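Local coordinates for protein valine-pyruvate aminotransferase (Salmonella typhimurium, PDB 3G7Q) that probably transfers the amino group of valine to pyruvate, using pyridoxal 5'-phosphate as cofactor, and so serves alanine biosynthesis, at residues 109-112 with 113-117. Residues are numbered along the deposited sequence; the frame is centred on the assembly and turned at random.
Sequences SAFF and YLFNL
Asn116 and Phe112, one helical turn apart, meet twice: through a carbonyl and through a ring. Followed outward, Asn116 CB lies 3.5 Å from Phe112 O, and CG stays equally near it; with CG beside its own backbone N, the amide folds back along the helix and ND2 donates to Phe112 O at 2.7 Å. The donor approaches from above the carbonyl plane, tilted 40° out of it, and so misses the lone-pair directions, while the main-chain N of Asn116 binds the same oxygen from the opposite face. ND2 also sits 3.2 Å above the plane of the Phe112 ring, over its centre, with ring and amide planes 70° apart. Phe112 reaches this place by setting CG anti to its backbone N (chi1 -178°).

Successive i to i+4 bonds, from Tyr113 N to Ser109 O through Asn116 N to Phe112 O, identify regular alpha-helix, part of helix 107-118 in the large domain of a fold-type I pyridoxal-phosphate enzyme. Its inner side faces the large mixed sheet: Phe111 and Leu114 both touch Val217 and Cys245 on neighbouring parallel strands, whereas Tyr113 packs on Met274 of helix 265-278.

On another flank of the helix, Phe111 and Phe115 make a second i to i+4 contact. Phe111 CB lies over the Phe115 face, 4.1 Å from the centroid, a CH-pi contact; the two rings themselves are oblique. Phe111 O lies 3.0 Å above that ring's plane, toward its rim, while accepting a nearly straight bond from Phe115 N at 2.8 Å.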
ATOM      1  N   SER A 109       1.602  -6.796  -2.251  1.00 44.76           N
ATOM      2  CA  SER A 109       2.556  -6.152  -1.349  1.00 40.91           C
ATOM      3  C   SER A 109       3.099  -7.185  -0.346  1.00 40.50           C
ATOM      4  O   SER A 109       4.250  -7.122   0.082  1.00 39.65           O
ATOM      5  CB  SER A 109       1.903  -4.990  -0.607  1.00 43.87           C
ATOM      6  OG  SER A 109       0.756  -5.447   0.098  1.00 42.71           O
ATOM      7  N   ALA A 110       2.244  -8.111   0.068  1.00 38.06           N
ATOM      8  CA  ALA A 110       2.679  -9.202   0.937  1.00 38.65           C
ATOM      9  C   ALA A 110       3.870  -9.946   0.312  1.00 38.50           C
ATOM     10  O   ALA A 110       4.894 -10.124   0.960  1.00 36.99           O
ATOM     11  CB  ALA A 110       1.527 -10.149   1.191  1.00 37.41           C
ATOM     12  N   PHE A 111       3.755 -10.348  -0.954  1.00 40.17           N
ATOM     13  CA  PHE A 111       4.859 -11.092  -1.585  1.00 42.53           C
ATOM     14  C   PHE A 111       6.116 -10.255  -1.809  1.00 42.38           C
ATOM     15  O   PHE A 111       7.234 -10.772  -1.693  1.00 41.32           O
ATOM     16  CB  PHE A 111       4.372 -11.822  -2.834  1.00 45.05           C
ATOM     17  CG  PHE A 111       3.515 -12.993  -2.489  1.00 51.67           C
ATOM     18  CD1 PHE A 111       4.098 -14.203  -2.138  1.00 58.72           C
ATOM     19  CD2 PHE A 111       2.140 -12.870  -2.401  1.00 49.65           C
ATOM     20  CE1 PHE A 111       3.316 -15.275  -1.772  1.00 56.41           C
ATOM     21  CE2 PHE A 111       1.362 -13.928  -2.031  1.00 53.90           C
ATOM     22  CZ  PHE A 111       1.958 -15.136  -1.711  1.00 53.52           C
ATOM     23  N   PHE A 112       5.944  -8.958  -2.076  1.00 41.17           N
ATOM     24  CA  PHE A 112       7.076  -8.069  -2.195  1.00 40.58           C
ATOM     25  C   PHE A 112       7.903  -8.095  -0.915  1.00 39.65           C
ATOM     26  O   PHE A 112       9.133  -8.147  -0.961  1.00 39.71           O
ATOM     27  CB  PHE A 112       6.611  -6.635  -2.506  1.00 41.28           C
ATOM     28  CG  PHE A 112       7.733  -5.675  -2.679  1.00 42.35           C
ATOM     29  CD1 PHE A 112       8.501  -5.688  -3.840  1.00 46.42           C
ATOM     30  CD2 PHE A 112       8.044  -4.763  -1.685  1.00 43.47           C
ATOM     31  CE1 PHE A 112       9.555  -4.807  -3.999  1.00 42.50           C
ATOM     32  CE2 PHE A 112       9.081  -3.888  -1.838  1.00 41.85           C
ATOM     33  CZ  PHE A 112       9.844  -3.902  -2.989  1.00 43.32           C
ATOM     34  N   TYR A 113       7.243  -8.046   0.241  1.00 39.85           N
ATOM     35  CA  TYR A 113       7.978  -8.139   1.506  1.00 39.18           C
ATOM     36  C   TYR A 113       8.662  -9.502   1.665  1.00 38.56           C
ATOM     37  O   TYR A 113       9.837  -9.575   2.010  1.00 36.74           O
ATOM     38  CB  TYR A 113       7.080  -7.908   2.733  1.00 42.46           C
ATOM     39  CG  TYR A 113       6.488  -6.519   2.822  1.00 48.06           C
ATOM     40  CD1 TYR A 113       7.305  -5.393   2.764  1.00 52.11           C
ATOM     41  CD2 TYR A 113       5.126  -6.325   3.020  1.00 51.11           C
ATOM     42  CE1 TYR A 113       6.774  -4.109   2.842  1.00 56.54           C
ATOM     43  CE2 TYR A 113       4.587  -5.041   3.114  1.00 53.59           C
ATOM     44  CZ  TYR A 113       5.416  -3.943   3.013  1.00 53.58           C
ATOM     45  OH  TYR A 113       4.893  -2.670   3.100  1.00 53.05           O
ATOM     46  N   LEU A 114       7.931 -10.572   1.400  1.00 37.91           N
ATOM     47  CA  LEU A 114       8.501 -11.909   1.580  1.00 37.00           C
ATOM     48  C   LEU A 114       9.699 -12.121   0.673  1.00 37.30           C
ATOM     49  O   LEU A 114      10.743 -12.567   1.147  1.00 38.25           O
ATOM     50  CB  LEU A 114       7.426 -12.989   1.369  1.00 35.08           C
ATOM     51  CG  LEU A 114       6.255 -12.912   2.368  1.00 36.71           C
ATOM     52  CD1 LEU A 114       5.167 -13.914   1.974  1.00 35.14           C
ATOM     53  CD2 LEU A 114       6.746 -13.109   3.800  1.00 35.59           C
ATOM     54  N   PHE A 115       9.576 -11.741  -0.601  1.00 40.80           N
ATOM     55  CA  PHE A 115      10.685 -11.893  -1.551  1.00 44.43           C
ATOM     56  C   PHE A 115      11.908 -11.134  -1.057  1.00 45.35           C
ATOM     57  O   PHE A 115      13.024 -11.657  -1.080  1.00 48.80           O
ATOM     58  CB  PHE A 115      10.304 -11.451  -2.983  1.00 46.85           C
ATOM     59  CG  PHE A 115       9.116 -12.206  -3.586  1.00 50.34           C
ATOM     60  CD1 PHE A 115       8.799 -13.514  -3.209  1.00 54.98           C
ATOM     61  CD2 PHE A 115       8.362 -11.622  -4.600  1.00 54.78           C
ATOM     62  CE1 PHE A 115       7.717 -14.192  -3.790  1.00 55.86           C
ATOM     63  CE2 PHE A 115       7.304 -12.299  -5.180  1.00 45.08           C
ATOM     64  CZ  PHE A 115       6.983 -13.589  -4.774  1.00 52.32           C
ATOM     65  N   ASN A 116      11.702  -9.914  -0.577  1.00 46.01           N
ATOM     66  CA  ASN A 116      12.793  -9.137   0.000  1.00 45.95           C
ATOM     67  C   ASN A 116      13.390  -9.737   1.257  1.00 44.47           C
ATOM     68  O   ASN A 116      14.579  -9.602   1.499  1.00 42.65           O
ATOM     69  CB  ASN A 116      12.341  -7.708   0.320  1.00 47.08           C
ATOM     70  CG  ASN A 116      12.375  -6.818  -0.891  1.00 50.26           C
ATOM     71  OD1 ASN A 116      13.450  -6.391  -1.316  1.00 57.63           O
ATOM     72  ND2 ASN A 116      11.205  -6.523  -1.455  1.00 52.46           N
ATOM     73  N   LEU A 117      12.562 -10.386   2.065  1.00 42.05           N
ATOM     74  CA  LEU A 117      13.028 -10.948   3.329  1.00 39.74           C
ATOM     75  C   LEU A 117      13.809 -12.259   3.148  1.00 39.10           C
ATOM     76  O   LEU A 117      14.784 -12.496   3.852  1.00 36.86           O
ATOM     77  CB  LEU A 117      11.817 -11.167   4.242  1.00 40.37           C
ATOM     78  CG  LEU A 117      12.013 -11.464   5.718  1.00 45.63           C
ATOM     79  CD1 LEU A 117      12.687 -10.289   6.409  1.00 47.20           C
ATOM     80  CD2 LEU A 117      10.668 -11.769   6.378  1.00 42.98           C
TER